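Local coordinates for protein nicotinate-nucleotide pyrophosphorylase (Pyrococcus furiosus, PDB 2I14) that probably joins nicotinate to phosphoribosyl pyrophosphate in an ATP-consuming reaction, giving nicotinate mononucleotide for NAD biosynthesis, at residues L53-R58 / S300-D305; G60-V65 / Q117-A122; F134-S139 / V289-V294; A212-F217 / F236-D241. All coordinates share one frame; numbering follows the deposited sequence.

Contact 1: residues L53-R58 / S300-D305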
# COMPACT_ATOMS: atom_id res chain seq x y z
N LEU A 53 7.36 -18.45 -15.43
CA LEU A 53 7.43 -17.65 -16.65
C LEU A 53 7.61 -16.23 -16.14
O LEU A 53 7.27 -15.92 -15.01
CB LEU A 53 6.13 -17.77 -17.45
CG LEU A 53 5.90 -19.16 -18.06
CD1 LEU A 53 4.43 -19.34 -18.39
CD2 LEU A 53 6.78 -19.32 -19.29
N PRO A 54 8.15 -15.34 -16.97
CA PRO A 54 8.34 -13.96 -16.53
C PRO A 54 7.09 -13.37 -15.92
O PRO A 54 5.99 -13.70 -16.33
CB PRO A 54 8.74 -13.25 -17.81
CG PRO A 54 9.50 -14.31 -18.54
CD PRO A 54 8.62 -15.52 -18.36
N ASN A 55 7.27 -12.50 -14.93
CA ASN A 55 6.16 -11.82 -14.27
C ASN A 55 5.07 -12.76 -13.76
O ASN A 55 3.96 -12.33 -13.45
CB ASN A 55 5.60 -10.79 -15.24
CG ASN A 55 6.68 -9.90 -15.79
OD1 ASN A 55 7.14 -9.01 -15.09
ND2 ASN A 55 7.11 -10.16 -17.03
N ASN A 56 5.43 -14.03 -13.66
CA ASN A 56 4.49 -15.03 -13.21
C ASN A 56 3.29 -15.12 -14.13
O ASN A 56 2.15 -15.22 -13.69
CB ASN A 56 4.06 -14.75 -11.78
CG ASN A 56 5.02 -15.33 -10.79
OD1 ASN A 56 5.26 -14.76 -9.73
ND2 ASN A 56 5.57 -16.49 -11.12
N TRP A 57 3.57 -15.06 -15.43
CA TRP A 57 2.53 -15.16 -16.44
C TRP A 57 2.06 -16.61 -16.42
O TRP A 57 2.77 -17.49 -15.95
CB TRP A 57 3.10 -14.80 -17.81
CG TRP A 57 3.35 -13.33 -18.00
CD1 TRP A 57 2.68 -12.30 -17.41
CD2 TRP A 57 4.26 -12.74 -18.93
NE1 TRP A 57 3.11 -11.10 -17.92
CE2 TRP A 57 4.07 -11.34 -18.85
CE3 TRP A 57 5.22 -13.25 -19.82
CZ2 TRP A 57 4.80 -10.44 -19.64
CZ3 TRP A 57 5.94 -12.36 -20.61
CH2 TRP A 57 5.72 -10.97 -20.51
N ARG A 58 0.85 -16.84 -16.91
CA ARG A 58 0.29 -18.17 -16.92
C ARG A 58 0.79 -19.07 -18.06
O ARG A 58 0.95 -20.27 -17.88
CB ARG A 58 -1.24 -18.09 -17.00
CG ARG A 58 -1.94 -17.42 -15.82
CD ARG A 58 -1.91 -18.26 -14.56
NE ARG A 58 -2.97 -17.85 -13.63
CZ ARG A 58 -3.05 -18.23 -12.35
NH1 ARG A 58 -2.13 -19.04 -11.83
NH2 ARG A 58 -4.06 -17.80 -11.60
N SER A 300 13.31 -6.34 -25.90
CA SER A 300 14.02 -6.40 -24.64
C SER A 300 13.20 -7.20 -23.63
O SER A 300 13.39 -7.06 -22.42
CB SER A 300 14.26 -4.99 -24.10
OG SER A 300 14.94 -4.19 -25.04
N ALA A 301 12.27 -8.00 -24.12
CA ALA A 301 11.45 -8.81 -23.23
C ALA A 301 12.37 -9.71 -22.40
O ALA A 301 13.49 -9.97 -22.81
CB ALA A 301 10.48 -9.65 -24.06
N LYS A 302 11.91 -10.17 -21.24
CA LYS A 302 12.73 -11.03 -20.40
C LYS A 302 12.69 -12.47 -20.87
O LYS A 302 11.64 -12.98 -21.25
CB LYS A 302 12.23 -11.02 -18.96
CG LYS A 302 12.12 -9.66 -18.31
CD LYS A 302 11.55 -9.83 -16.89
CE LYS A 302 10.89 -8.56 -16.38
NZ LYS A 302 10.16 -8.86 -15.13
N PRO A 303 13.84 -13.16 -20.83
CA PRO A 303 13.96 -14.57 -21.23
C PRO A 303 13.09 -15.47 -20.36
O PRO A 303 12.64 -15.05 -19.29
CB PRO A 303 15.43 -14.86 -21.01
CG PRO A 303 16.07 -13.53 -21.25
CD PRO A 303 15.16 -12.58 -20.56
N VAL A 304 12.87 -16.70 -20.80
CA VAL A 304 12.09 -17.68 -20.03
C VAL A 304 13.16 -18.52 -19.35
O VAL A 304 13.99 -19.09 -20.02
CB VAL A 304 11.23 -18.57 -20.98
CG1 VAL A 304 10.44 -19.58 -20.18
CG2 VAL A 304 10.29 -17.70 -21.79
N ASP A 305 13.14 -18.56 -18.02
CA ASP A 305 14.15 -19.30 -17.25
C ASP A 305 14.10 -20.78 -17.59
O ASP A 305 13.66 -21.59 -16.77
CB ASP A 305 13.92 -19.10 -15.73
CG ASP A 305 15.23 -19.17 -14.92
OD1 ASP A 305 15.18 -19.31 -13.66
OD2 ASP A 305 16.31 -19.07 -15.54
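L53 and V304 mark the closest approach of two loop backbones, with their CA atoms 5.8 Å apart. The contact is an interdomain one in the quinolinate phosphoribosyltransferase fold. Residues 53-58 follow strand 43-49 of the N-terminal domain. Residues 300-305 carry the chain from helix 296-299 back to strand 307-313. That strand pairs with 43-49, so the loops meet just where the chain rejoins the N-terminal sheet.

One part of the contact is apolar. L53 and V304 lie side by side and point the same way. V304 CG1, anti to its backbone N (chi1 180°), is the methyl that meets L53 CD2, at 3.8 Å. V304 is also bonded through its backbone to S116 of helix 108-131, so this loop is joined to the helix as well.

P54 sits in the middle of the contact. Its ring carbon CG reaches the loop backbone, 3.3 Å from P303 O and 3.7 Å from K302 O. Beyond it the chain turns sharply, N55 and N56 both having positive phi. W57 N closes this turn on P54 O at 2.9 Å. P54 O and N55 ND2 lie over one face of the W57 ring, toward its rim, and the ring also makes a cation-pi contact with R127.

The exposed edge is polar. The K302 chain is extended beyond CG and meets the N55 side chain at about a right angle. K302 NZ donates to N55 OD1 at 3.0 Å, with the nitrogen standing above the amide plane, 41° out of it.

Contact 2: residues G60-V65 / Q117-A122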
# COMPACT_ATOMS: atom_id res chain seq x y z
N GLY A 60 3.26 -19.20 -22.02
CA GLY A 60 4.32 -18.60 -22.82
C GLY A 60 4.28 -19.19 -24.23
O GLY A 60 3.58 -20.19 -24.46
N VAL A 61 5.01 -18.60 -25.16
CA VAL A 61 5.04 -19.10 -26.54
C VAL A 61 6.38 -19.74 -26.84
O VAL A 61 7.41 -19.06 -26.82
CB VAL A 61 4.80 -17.95 -27.57
CG1 VAL A 61 5.00 -18.47 -28.98
CG2 VAL A 61 3.40 -17.37 -27.40
N LEU A 62 6.38 -21.03 -27.14
CA LEU A 62 7.62 -21.75 -27.44
C LEU A 62 8.28 -21.28 -28.72
O LEU A 62 7.63 -21.21 -29.77
CB LEU A 62 7.34 -23.24 -27.58
CG LEU A 62 8.40 -24.20 -27.01
CD1 LEU A 62 8.36 -25.49 -27.84
CD2 LEU A 62 9.80 -23.58 -27.05
N VAL A 63 9.57 -20.96 -28.65
CA VAL A 63 10.31 -20.51 -29.83
C VAL A 63 11.78 -20.91 -29.83
O VAL A 63 12.46 -20.81 -28.81
CB VAL A 63 10.26 -18.99 -29.97
CG1 VAL A 63 10.98 -18.57 -31.24
CG2 VAL A 63 8.81 -18.53 -29.98
N GLY A 64 12.28 -21.33 -30.99
CA GLY A 64 13.68 -21.72 -31.08
C GLY A 64 13.93 -23.20 -31.33
O GLY A 64 15.08 -23.62 -31.48
N VAL A 65 12.87 -24.00 -31.37
CA VAL A 65 13.02 -25.43 -31.62
C VAL A 65 13.88 -25.66 -32.89
O VAL A 65 14.63 -26.62 -32.97
CB VAL A 65 11.64 -26.10 -31.82
CG1 VAL A 65 11.75 -27.60 -31.58
CG2 VAL A 65 10.62 -25.45 -30.91
N GLN A 117 15.50 -16.73 -24.85
CA GLN A 117 15.23 -15.36 -25.25
C GLN A 117 14.15 -15.26 -26.34
O GLN A 117 13.37 -14.31 -26.36
CB GLN A 117 16.54 -14.71 -25.70
CG GLN A 117 16.50 -13.19 -25.75
CD GLN A 117 17.84 -12.58 -26.19
OE1 GLN A 117 17.97 -11.35 -26.26
NE2 GLN A 117 18.84 -13.43 -26.48
N ALA A 118 14.14 -16.23 -27.25
CA ALA A 118 13.15 -16.25 -28.32
C ALA A 118 11.78 -16.41 -27.69
O ALA A 118 10.87 -15.59 -27.90
CB ALA A 118 13.42 -17.41 -29.26
N SER A 119 11.64 -17.47 -26.89
CA SER A 119 10.39 -17.73 -26.20
C SER A 119 9.95 -16.50 -25.43
O SER A 119 8.76 -16.17 -25.38
CB SER A 119 10.55 -18.91 -25.25
OG SER A 119 10.57 -20.13 -25.99
N GLY A 120 10.94 -15.83 -24.83
CA GLY A 120 10.66 -14.63 -24.07
C GLY A 120 10.03 -13.55 -24.94
O GLY A 120 8.93 -13.06 -24.67
N ILE A 121 10.72 -13.18 -26.01
CA ILE A 121 10.21 -12.17 -26.92
C ILE A 121 8.84 -12.55 -27.49
O ILE A 121 7.93 -11.71 -27.55
CB ILE A 121 11.18 -11.94 -28.06
CG1 ILE A 121 12.50 -11.44 -27.48
CG2 ILE A 121 10.59 -10.94 -29.04
CD1 ILE A 121 13.57 -11.10 -28.51
N ALA A 122 8.69 -13.81 -27.90
CA ALA A 122 7.42 -14.26 -28.47
C ALA A 122 6.25 -14.05 -27.49
O ALA A 122 5.28 -13.35 -27.81
CB ALA A 122 7.52 -15.73 -28.86
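V63 and S119 bring the two backbones within 4.6 Å, CA to CA, where the chain leaving strand 60-61 runs past the middle of helix 108-131. S119 makes the polar link. Its OG lies beside its own backbone N (chi1 -75°) and accepts V63 N at 3.0 Å, with an N-H...O angle of 147°. The same hydroxyl has a weak bond to L115 O, one turn back in the helix. S119 CA also approaches V61 O at 3.3 Å in a CA-H...O contact. An alanine at S119 would probably leave the buried V63 N without its acceptor and loosen the loop from the helix.

The two V63 methyls meet two alanines of the helix: CG1 meets A118 CB and CG2 meets A122 CB. V61 CG1 meets the same A122 methyl at 3.7 Å. V61 N is held by T123 OG1, the next helix residue. G64 is the N-cap of helix 65-72, and its N bonds to E84 OE1. At its backbone angles (phi 113°) a CB would be jammed against the carbonyl O of V63.

The small residues A118, S119 and A122 let the loop backbone come close to the helix. The chain between strand 60-61 and helix 65-72 thus lies against the long helix 108-131, in the buried part of the quinolinate phosphoribosyltransferase N-terminal domain.

Contact 3: residues F134-S139 / V289-V294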
# COMPACT_ATOMS: atom_id res chain seq x y z
N PHE A 134 -6.00 -7.89 -30.96
CA PHE A 134 -5.49 -8.44 -32.21
C PHE A 134 -5.34 -7.46 -33.37
O PHE A 134 -5.16 -7.88 -34.51
CB PHE A 134 -6.32 -9.64 -32.62
CG PHE A 134 -6.16 -10.79 -31.69
CD1 PHE A 134 -5.21 -11.77 -31.94
CD2 PHE A 134 -6.91 -10.86 -30.51
CE1 PHE A 134 -5.00 -12.81 -31.02
CE2 PHE A 134 -6.71 -11.89 -29.58
CZ PHE A 134 -5.75 -12.86 -29.84
N LYS A 135 -5.40 -6.16 -33.09
CA LYS A 135 -5.20 -5.17 -34.13
C LYS A 135 -3.76 -5.30 -34.65
O LYS A 135 -2.98 -6.10 -34.16
CB LYS A 135 -5.44 -3.78 -33.56
CG LYS A 135 -6.91 -3.41 -33.47
CD LYS A 135 -7.16 -2.52 -32.28
CE LYS A 135 -8.31 -1.57 -32.51
NZ LYS A 135 -7.89 -0.58 -33.52
N PRO A 136 -3.40 -4.52 -35.67
CA PRO A 136 -2.01 -4.71 -36.11
C PRO A 136 -0.95 -4.13 -35.15
O PRO A 136 -1.14 -3.08 -34.53
CB PRO A 136 -1.99 -4.05 -37.50
CG PRO A 136 -3.09 -3.01 -37.42
CD PRO A 136 -4.17 -3.75 -36.66
N VAL A 137 0.17 -4.83 -35.06
CA VAL A 137 1.29 -4.45 -34.20
C VAL A 137 2.60 -4.74 -34.92
O VAL A 137 2.85 -5.86 -35.37
CB VAL A 137 1.29 -5.25 -32.88
CG1 VAL A 137 2.46 -4.86 -32.04
CG2 VAL A 137 0.01 -5.02 -32.13
N TYR A 138 3.47 -3.74 -34.99
CA TYR A 138 4.73 -3.93 -35.68
C TYR A 138 5.94 -3.81 -34.78
O TYR A 138 6.08 -2.85 -34.03
CB TYR A 138 4.84 -2.93 -36.84
CG TYR A 138 3.67 -3.01 -37.80
CD1 TYR A 138 2.64 -2.07 -37.77
CD2 TYR A 138 3.55 -4.09 -38.65
CE1 TYR A 138 1.53 -2.22 -38.57
CE2 TYR A 138 2.44 -4.25 -39.45
CZ TYR A 138 1.43 -3.32 -39.41
OH TYR A 138 0.31 -3.52 -40.20
N SER A 139 6.81 -4.80 -34.88
CA SER A 139 8.06 -4.85 -34.11
C SER A 139 9.00 -3.72 -34.56
O SER A 139 9.26 -3.57 -35.74
CB SER A 139 8.73 -6.22 -34.29
OG SER A 139 9.94 -6.29 -33.56
N VAL A 289 -6.91 3.70 -31.36
CA VAL A 289 -5.74 3.65 -32.22
C VAL A 289 -5.93 2.54 -33.24
O VAL A 289 -6.56 1.52 -32.96
CB VAL A 289 -4.46 3.42 -31.39
CG1 VAL A 289 -4.17 4.64 -30.54
CG2 VAL A 289 -4.63 2.22 -30.50
N ASP A 290 -5.37 2.76 -34.42
CA ASP A 290 -5.51 1.80 -35.50
C ASP A 290 -4.44 0.73 -35.55
O ASP A 290 -4.74 -0.45 -35.75
CB ASP A 290 -5.58 2.55 -36.83
CG ASP A 290 -6.91 3.27 -37.02
OD1 ASP A 290 -7.09 4.39 -36.48
OD2 ASP A 290 -7.79 2.70 -37.71
N ALA A 291 -3.18 1.15 -35.38
CA ALA A 291 -2.06 0.22 -35.41
C ALA A 291 -0.98 0.62 -34.43
O ALA A 291 -0.72 1.82 -34.22
CB ALA A 291 -1.49 0.14 -36.79
N PHE A 292 -0.33 -0.39 -33.85
CA PHE A 292 0.72 -0.16 -32.86
C PHE A 292 2.14 -0.46 -33.31
O PHE A 292 2.39 -1.43 -34.02
CB PHE A 292 0.48 -1.01 -31.62
CG PHE A 292 -0.81 -0.74 -30.93
CD1 PHE A 292 -1.95 -1.43 -31.28
CD2 PHE A 292 -0.88 0.19 -29.90
CE1 PHE A 292 -3.15 -1.23 -30.60
CE2 PHE A 292 -2.07 0.40 -29.22
CZ PHE A 292 -3.20 -0.32 -29.58
N GLY A 293 3.06 0.40 -32.86
CA GLY A 293 4.48 0.23 -33.14
C GLY A 293 5.15 -0.04 -31.80
O GLY A 293 5.30 0.87 -30.97
N VAL A 294 5.54 -1.28 -31.55
CA VAL A 294 6.14 -1.60 -30.27
C VAL A 294 7.64 -1.92 -30.33
O VAL A 294 8.07 -2.72 -31.16
CB VAL A 294 5.41 -2.77 -29.58
CG1 VAL A 294 6.11 -3.18 -28.29
CG2 VAL A 294 3.99 -2.38 -29.29
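V137 and F292 point to the same face of a parallel strand pair, and V137 CG2 lies 4.1 Å from F292 CB as the two side chains cross obliquely. Strands 137-139 and 291-294 come first and last in chain order among the strands of their sheet, yet they are neighbours. This is consistent with the TIM-like alpha/beta barrel of the family.

V137 CG1, anti to its backbone N (chi1 179°), touches V294 CG2 at 4.0 Å on that same face. I128 of helix 108-131 touches both valines there. P136 O lies at the edge of the F292 ring, near its plane.

Y138 points to the other face. Its CE1 approaches A291 CB obliquely, and P136 CG touches that methyl at 3.6 Å.

Before the strands, K135 reaches across with a chain bent at chi2 and chi4. Its NZ donates to V289 O, in the carbonyl plane; the modelled 2.5 Å between these two atoms is probably too short. D290 OD2 is 5.3 Å from K135 NZ, so any attraction is probably weak; D290 OD1 is taken by I271 N. A leucine in place of K135 would probably leave V289 O without its ammonium partner.

The strands are laced by alternate backbone bonds: F292 N to P136 O, Y138 N to F292 O, and lastly V294 N to Y138 O at 3.0 Å.

Contact 4: residues A212-F217 / F236-D241. With ZN (zinc ion), chain H; PCP (1-alpha-pyrophosphoryl-2-alpha,3-alpha-dihydroxy-4-beta-cyclopentane-methanol-5-phosphate), chain I.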
# COMPACT_ATOMS: atom_id res chain seq x y z
N ALA A 212 2.55 9.79 -41.96
CA ALA A 212 3.30 11.01 -41.67
C ALA A 212 3.75 11.11 -40.21
O ALA A 212 2.97 10.91 -39.28
CB ALA A 212 2.46 12.22 -42.04
N LEU A 213 5.02 11.43 -40.03
CA LEU A 213 5.57 11.58 -38.70
C LEU A 213 5.24 13.00 -38.26
O LEU A 213 5.97 13.95 -38.56
CB LEU A 213 7.08 11.33 -38.74
CG LEU A 213 7.75 10.83 -37.45
CD1 LEU A 213 8.02 11.98 -36.50
CD2 LEU A 213 6.85 9.79 -36.81
N VAL A 214 4.12 13.13 -37.56
CA VAL A 214 3.61 14.41 -37.08
C VAL A 214 4.48 15.17 -36.08
O VAL A 214 5.28 16.01 -36.47
CB VAL A 214 2.24 14.21 -36.46
CG1 VAL A 214 1.73 15.53 -35.91
CG2 VAL A 214 1.30 13.65 -37.50
N ASP A 215 4.30 14.89 -34.79
CA ASP A 215 5.05 15.54 -33.72
C ASP A 215 6.55 15.71 -34.00
O ASP A 215 7.28 14.73 -34.00
CB ASP A 215 4.89 14.72 -32.43
CG ASP A 215 5.79 15.22 -31.30
OD1 ASP A 215 7.02 15.31 -31.50
OD2 ASP A 215 5.25 15.53 -30.20
N THR A 216 7.00 16.94 -34.21
CA THR A 216 8.43 17.20 -34.45
C THR A 216 8.83 18.55 -33.85
O THR A 216 9.75 18.63 -33.02
CB THR A 216 8.79 17.21 -35.96
OG1 THR A 216 8.37 15.98 -36.58
CG2 THR A 216 10.30 17.36 -36.14
N PHE A 217 8.14 19.61 -34.28
CA PHE A 217 8.41 20.96 -33.79
C PHE A 217 7.11 21.54 -33.25
O PHE A 217 7.06 22.13 -32.17
CB PHE A 217 8.92 21.86 -34.93
CG PHE A 217 10.16 21.34 -35.61
CD1 PHE A 217 11.34 21.16 -34.90
CD2 PHE A 217 10.14 21.07 -36.97
CE1 PHE A 217 12.49 20.70 -35.54
CE2 PHE A 217 11.28 20.61 -37.63
CZ PHE A 217 12.46 20.43 -36.91
N PHE A 236 -2.01 7.73 -45.70
CA PHE A 236 -2.64 6.53 -45.17
C PHE A 236 -2.89 6.59 -43.67
O PHE A 236 -3.91 6.09 -43.19
CB PHE A 236 -1.80 5.30 -45.45
CG PHE A 236 -2.29 4.08 -44.73
CD1 PHE A 236 -3.63 3.70 -44.83
CD2 PHE A 236 -1.45 3.33 -43.93
CE1 PHE A 236 -4.11 2.60 -44.15
CE2 PHE A 236 -1.92 2.23 -43.24
CZ PHE A 236 -3.25 1.86 -43.34
N ALA A 237 -1.96 7.19 -42.94
CA ALA A 237 -2.09 7.30 -41.49
C ALA A 237 -1.16 8.34 -40.93
O ALA A 237 -0.24 8.80 -41.59
CB ALA A 237 -1.81 5.95 -40.84
N VAL A 238 -1.40 8.70 -39.68
CA VAL A 238 -0.57 9.67 -38.99
C VAL A 238 0.05 8.94 -37.80
O VAL A 238 -0.63 8.15 -37.14
CB VAL A 238 -1.41 10.87 -38.52
CG1 VAL A 238 -0.90 11.39 -37.18
CG2 VAL A 238 -1.34 11.98 -39.57
N ARG A 239 1.33 9.18 -37.52
CA ARG A 239 1.99 8.51 -36.40
C ARG A 239 2.19 9.42 -35.20
O ARG A 239 2.70 10.53 -35.33
CB ARG A 239 3.35 7.95 -36.81
CG ARG A 239 3.88 6.87 -35.87
CD ARG A 239 5.23 6.32 -36.32
NE ARG A 239 6.36 7.08 -35.78
CZ ARG A 239 7.64 6.80 -36.01
NH1 ARG A 239 7.99 5.78 -36.77
NH2 ARG A 239 8.58 7.54 -35.46
N LEU A 240 1.76 8.95 -34.03
CA LEU A 240 1.94 9.70 -32.79
C LEU A 240 2.93 8.95 -31.91
O LEU A 240 2.75 7.76 -31.63
CB LEU A 240 0.62 9.87 -32.05
CG LEU A 240 -0.48 10.67 -32.74
CD1 LEU A 240 0.11 11.97 -33.31
CD2 LEU A 240 -1.10 9.83 -33.86
N ASP A 241 3.98 9.66 -31.49
CA ASP A 241 5.01 9.09 -30.64
C ASP A 241 5.43 10.15 -29.64
O ASP A 241 6.61 10.36 -29.38
CB ASP A 241 6.23 8.64 -31.48
CG ASP A 241 6.91 9.81 -32.18
OD1 ASP A 241 8.11 9.70 -32.52
OD2 ASP A 241 6.24 10.83 -32.40
ZN ZN H . 7.93 12.46 -32.09
C1 PCP I . 11.15 4.78 -31.37
C2 PCP I . 11.82 3.50 -31.93
C3 PCP I . 10.65 2.70 -32.55
C4 PCP I . 9.44 2.99 -31.63
C5 PCP I . 9.71 4.39 -31.21
CP PCP I . 9.25 2.01 -30.43
O1 PCP I . 11.15 5.91 -32.39
O2 PCP I . 12.79 3.82 -32.92
O3 PCP I . 10.32 3.12 -33.88
OP PCP I . 10.37 1.95 -29.48
P PCP I . 10.18 1.78 -27.87
O1P PCP I . 11.16 0.77 -27.42
O2P PCP I . 8.76 1.34 -27.65
O3P PCP I . 10.47 3.13 -27.28
PA PCP I . 10.57 7.37 -32.15
O1A PCP I . 11.25 7.90 -30.90
O2A PCP I . 9.08 7.21 -31.95
O3A PCP I . 10.97 8.12 -33.46
PB PCP I . 12.16 8.13 -34.45
O1B PCP I . 12.06 9.24 -35.44
O2B PCP I . 12.22 6.91 -35.23
O3B PCP I . 13.46 8.26 -33.73
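A212 and R239 hold the firm end of this contact. R239 N donates to A212 O at 3.0 Å, nearly straight at 174°. A212 N donates in turn to A237 O at 3.0 Å, so A212 is gripped by both its backbone groups. L213 and R239 lie next to this ladder on the pocket face. L213 CG is anti to its backbone N (chi1 -153°), and its CD2 sits over one face of the R239 guanidinium. V214 packs more distantly, its CB 4.4 Å from L240 CD1.

Strands 211-213 and 237-240 are the parallel neighbours of a beta-alpha-beta unit whose crossover contains helix 220-228. Beyond the bond from R239 N to A212 O, no backbone hydrogen bond joins the two segments.

Zinc and ligand lie at the C-terminal ends of the strands, as is usual for sites in alpha/beta barrels. D241 OD2 binds the zinc ion at 2.4 Å, and H184 is the other protein ligand. D241 OD1 lies 2.7 Å from O2A of the bound PCP, a carbocyclic analogue of phosphoribosyl pyrophosphate. R239 NH2 is 3.2 Å from PCP O3A, which lies at the guanidinium edge, near its plane. D215 is a zinc ligand in a structure of this protein. Here D215 OD1 lies 3.0 Å from the zinc ion, longer than the D241 OD2 bond, and D215 is not counted among the metal's ligands in this model. D215 OD2 makes a salt bridge to R321 of a second subunit. The chain then runs off to F217, which packs on I318 of that subunit and on V222 of a third.

In the fold
Contacts 1 and 2 form one continuous region, their centres 10 Å apart. V304 CG2 of contact 1 lies 3.7 Å from S119 CB of contact 2, on helix 108-131. That helix leads on to strand 137-139 of contact 3, whose centre is about 20 Å from that of contact 2. Contacts 3 and 4 share the parallel barrel sheet, with centres about 15 Å apart and nearest atoms about 6 Å apart. Bound PCP lies near both: R239 and D241 of contact 4 line its pocket, and the V294 side chain of contact 3 is about 5 Å from it. Contact 1 is about 32 Å from contact 4, centre to centre, but both touch a second subunit.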